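Long-range contact in interferon gamma (Paralichthys olivaceus, PDB 6F1E), which acts as a homodimeric secreted cytokine that binds interferon gamma receptor 1 and, more weakly, its receptor 1-like relative, and activates macrophages and neutrophils: residues E42-E53 / R107-L115. Residues are numbered along the deposited sequence; the frame is centred on the assembly and turned at random.
Sequences ETKMLFMGGVLE and RFKEQSKLL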
# COMPACT_ATOMS: atom_id res chain seq x y z
N GLU A 42 9.87 -6.94 -9.89
CA GLU A 42 9.78 -6.02 -8.78
C GLU A 42 8.29 -5.92 -8.36
O GLU A 42 7.96 -5.97 -7.17
CB GLU A 42 10.44 -4.66 -9.18
CG GLU A 42 10.45 -3.54 -8.13
CD GLU A 42 11.27 -3.80 -6.87
OE1 GLU A 42 12.27 -4.55 -6.95
OE2 GLU A 42 10.92 -3.24 -5.80
N THR A 43 7.39 -5.83 -9.33
CA THR A 43 5.96 -5.70 -9.03
C THR A 43 5.40 -6.96 -8.34
O THR A 43 4.63 -6.87 -7.38
CB THR A 43 5.15 -5.49 -10.33
OG1 THR A 43 5.89 -4.66 -11.22
CG2 THR A 43 3.84 -4.83 -10.07
N LYS A 44 5.79 -8.13 -8.86
CA LYS A 44 5.32 -9.41 -8.34
C LYS A 44 5.83 -9.59 -6.93
O LYS A 44 5.07 -9.92 -6.02
CB LYS A 44 5.80 -10.56 -9.23
CG LYS A 44 4.97 -10.78 -10.49
CD LYS A 44 5.80 -11.43 -11.59
CE LYS A 44 4.97 -12.27 -12.56
NZ LYS A 44 5.36 -12.07 -14.00
N MET A 45 7.11 -9.34 -6.72
CA MET A 45 7.68 -9.47 -5.38
C MET A 45 6.99 -8.57 -4.37
O MET A 45 6.81 -8.93 -3.22
CB MET A 45 9.18 -9.21 -5.39
CG MET A 45 10.01 -10.38 -5.90
SD MET A 45 10.05 -11.81 -4.79
CE MET A 45 10.94 -11.19 -3.37
N LEU A 46 6.59 -7.39 -4.82
CA LEU A 46 6.04 -6.40 -3.91
C LEU A 46 4.60 -6.78 -3.54
O LEU A 46 4.19 -6.74 -2.35
CB LEU A 46 6.09 -5.02 -4.58
CG LEU A 46 5.73 -3.82 -3.70
CD1 LEU A 46 6.08 -3.94 -2.22
CD2 LEU A 46 6.43 -2.62 -4.28
N PHE A 47 3.84 -7.15 -4.57
CA PHE A 47 2.48 -7.54 -4.35
C PHE A 47 2.46 -8.79 -3.45
O PHE A 47 1.73 -8.82 -2.43
CB PHE A 47 1.75 -7.76 -5.68
CG PHE A 47 0.30 -8.10 -5.49
CD1 PHE A 47 -0.60 -7.12 -5.07
CD2 PHE A 47 -0.15 -9.42 -5.61
CE1 PHE A 47 -1.93 -7.44 -4.84
CE2 PHE A 47 -1.47 -9.74 -5.37
CZ PHE A 47 -2.36 -8.74 -4.99
N MET A 48 3.28 -9.79 -3.80
CA MET A 48 3.40 -11.04 -3.01
C MET A 48 3.80 -10.81 -1.57
O MET A 48 3.28 -11.48 -0.67
CB MET A 48 4.41 -12.02 -3.59
CG MET A 48 3.84 -13.30 -4.20
SD MET A 48 2.40 -14.05 -3.38
CE MET A 48 1.27 -13.45 -4.63
N GLY A 49 4.74 -9.88 -1.36
CA GLY A 49 5.14 -9.46 -0.01
C GLY A 49 3.95 -8.89 0.75
O GLY A 49 3.83 -9.10 1.96
N GLY A 50 3.09 -8.17 0.03
CA GLY A 50 1.86 -7.63 0.58
C GLY A 50 0.85 -8.68 0.97
O GLY A 50 0.20 -8.56 2.04
N VAL A 51 0.68 -9.68 0.11
CA VAL A 51 -0.19 -10.85 0.41
C VAL A 51 0.30 -11.61 1.66
O VAL A 51 -0.48 -11.99 2.53
CB VAL A 51 -0.21 -11.87 -0.78
CG1 VAL A 51 -0.92 -13.18 -0.38
CG2 VAL A 51 -0.83 -11.27 -2.02
N LEU A 52 1.60 -11.86 1.75
CA LEU A 52 2.15 -12.57 2.91
C LEU A 52 1.92 -11.76 4.20
O LEU A 52 1.54 -12.36 5.22
CB LEU A 52 3.64 -12.91 2.70
CG LEU A 52 3.98 -13.92 1.59
CD1 LEU A 52 5.49 -13.98 1.33
CD2 LEU A 52 3.49 -15.31 1.96
N GLU A 53 2.07 -10.44 4.13
CA GLU A 53 1.72 -9.54 5.26
C GLU A 53 0.25 -9.60 5.67
O GLU A 53 -0.08 -9.59 6.86
CB GLU A 53 2.10 -8.11 4.95
CG GLU A 53 1.67 -7.09 6.01
CD GLU A 53 2.42 -5.75 5.92
OE1 GLU A 53 3.40 -5.61 5.13
OE2 GLU A 53 2.03 -4.83 6.66
N ARG A 107 12.85 -13.76 2.77
CA ARG A 107 12.88 -13.42 1.32
C ARG A 107 12.24 -12.09 0.90
O ARG A 107 12.40 -11.68 -0.26
CB ARG A 107 12.30 -14.59 0.50
CG ARG A 107 13.08 -15.90 0.60
CD ARG A 107 14.37 -15.82 -0.19
NE ARG A 107 15.36 -16.83 0.18
CZ ARG A 107 15.34 -18.12 -0.18
NH1 ARG A 107 14.36 -18.63 -0.92
NH2 ARG A 107 16.33 -18.90 0.23
N PHE A 108 11.57 -11.42 1.84
CA PHE A 108 10.76 -10.24 1.55
C PHE A 108 11.09 -9.07 2.50
O PHE A 108 10.19 -8.43 3.05
CB PHE A 108 9.26 -10.66 1.59
CG PHE A 108 8.86 -11.55 0.41
CD1 PHE A 108 8.45 -10.99 -0.80
CD2 PHE A 108 8.94 -12.95 0.50
CE1 PHE A 108 8.12 -11.79 -1.90
CE2 PHE A 108 8.60 -13.76 -0.59
CZ PHE A 108 8.20 -13.18 -1.79
N LYS A 109 12.38 -8.79 2.69
CA LYS A 109 12.83 -7.76 3.68
C LYS A 109 12.71 -6.38 3.06
O LYS A 109 12.18 -5.45 3.67
CB LYS A 109 14.31 -7.93 4.14
CG LYS A 109 14.65 -8.80 5.36
CD LYS A 109 13.57 -8.94 6.44
CE LYS A 109 13.11 -7.63 7.08
NZ LYS A 109 11.85 -7.84 7.87
N GLU A 110 13.27 -6.29 1.85
CA GLU A 110 13.26 -5.12 0.97
C GLU A 110 11.81 -4.69 0.72
O GLU A 110 11.48 -3.50 0.81
CB GLU A 110 13.96 -5.56 -0.34
CG GLU A 110 14.37 -4.53 -1.38
CD GLU A 110 15.34 -5.14 -2.41
OE1 GLU A 110 16.48 -5.46 -2.02
OE2 GLU A 110 14.98 -5.32 -3.60
N GLN A 111 10.95 -5.68 0.47
CA GLN A 111 9.58 -5.44 0.10
C GLN A 111 8.78 -5.00 1.31
O GLN A 111 7.97 -4.08 1.22
CB GLN A 111 8.97 -6.66 -0.53
CG GLN A 111 9.49 -6.98 -1.93
CD GLN A 111 10.87 -7.64 -1.98
OE1 GLN A 111 11.42 -8.07 -0.96
NE2 GLN A 111 11.43 -7.72 -3.17
N SER A 112 8.98 -5.65 2.45
CA SER A 112 8.33 -5.23 3.69
C SER A 112 8.64 -3.78 4.07
O SER A 112 7.78 -3.08 4.66
CB SER A 112 8.76 -6.14 4.86
OG SER A 112 8.06 -7.37 4.83
N LYS A 113 9.87 -3.35 3.75
CA LYS A 113 10.38 -2.02 4.08
C LYS A 113 9.57 -0.97 3.33
O LYS A 113 9.01 -0.04 3.93
CB LYS A 113 11.87 -1.91 3.70
CG LYS A 113 12.71 -0.90 4.49
CD LYS A 113 14.21 -1.10 4.23
CE LYS A 113 14.82 -2.29 5.00
NZ LYS A 113 15.83 -3.08 4.24
N LEU A 114 9.50 -1.17 2.01
CA LEU A 114 8.73 -0.33 1.09
C LEU A 114 7.29 -0.31 1.50
O LEU A 114 6.73 0.75 1.74
CB LEU A 114 8.85 -0.78 -0.37
CG LEU A 114 8.11 0.05 -1.45
CD1 LEU A 114 8.18 1.55 -1.26
CD2 LEU A 114 8.66 -0.26 -2.84
N LEU A 115 6.71 -1.49 1.62
CA LEU A 115 5.33 -1.60 2.07
C LEU A 115 5.09 -0.83 3.36
O LEU A 115 4.03 -0.22 3.47
CB LEU A 115 4.89 -3.07 2.22
CG LEU A 115 4.70 -3.87 0.90
CD1 LEU A 115 4.28 -5.29 1.22
CD2 LEU A 115 3.69 -3.27 -0.08
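Phe108, the N-cap residue at the break between helices 89-107 and 109-122, drives its ring into the groove made by Met45, Met48, Gly49 and Leu52. With CG anti to the carbonyl carbon (chi1 -70°), the ring reaches helix 41-64; Leu52 CD1 lies over one face, 4.0 Å from the centroid of the Phe108 ring, in a CH-pi contact. The bend of Met45 at chi2 brings SD obliquely to 4.4 Å from the same centroid, a Met-aromatic contact, and chi3 swings CE toward Phe108 CE1. Phe108 O accepts from both Ser112 N and Ser112 OG, the latter at 3.0 Å, tying the kink to the first helical turn. Glu110 OE2 and Glu42 OE1 are like charges 4.4 Å apart, probably eased by the salt bridge from Glu42 to Arg40 of the second subunit. Gln111, bent at chi2, crosses Met45 at a slant, NE2 being 3.5 Å from Met45 CB. Leu114 CD2 meets Leu46 CD2 at 3.6 Å. Leu115 is a knob among Leu46, Gly49, Gly50 and Glu53; its CD1 presses to 3.3 Å from Gly50 N, close to bare backbone. The axes of segments 42-53 and 109-115 pass 8.9 Å apart, crossing at -76°. Apolar packing therefore joins the two steeply crossed helices.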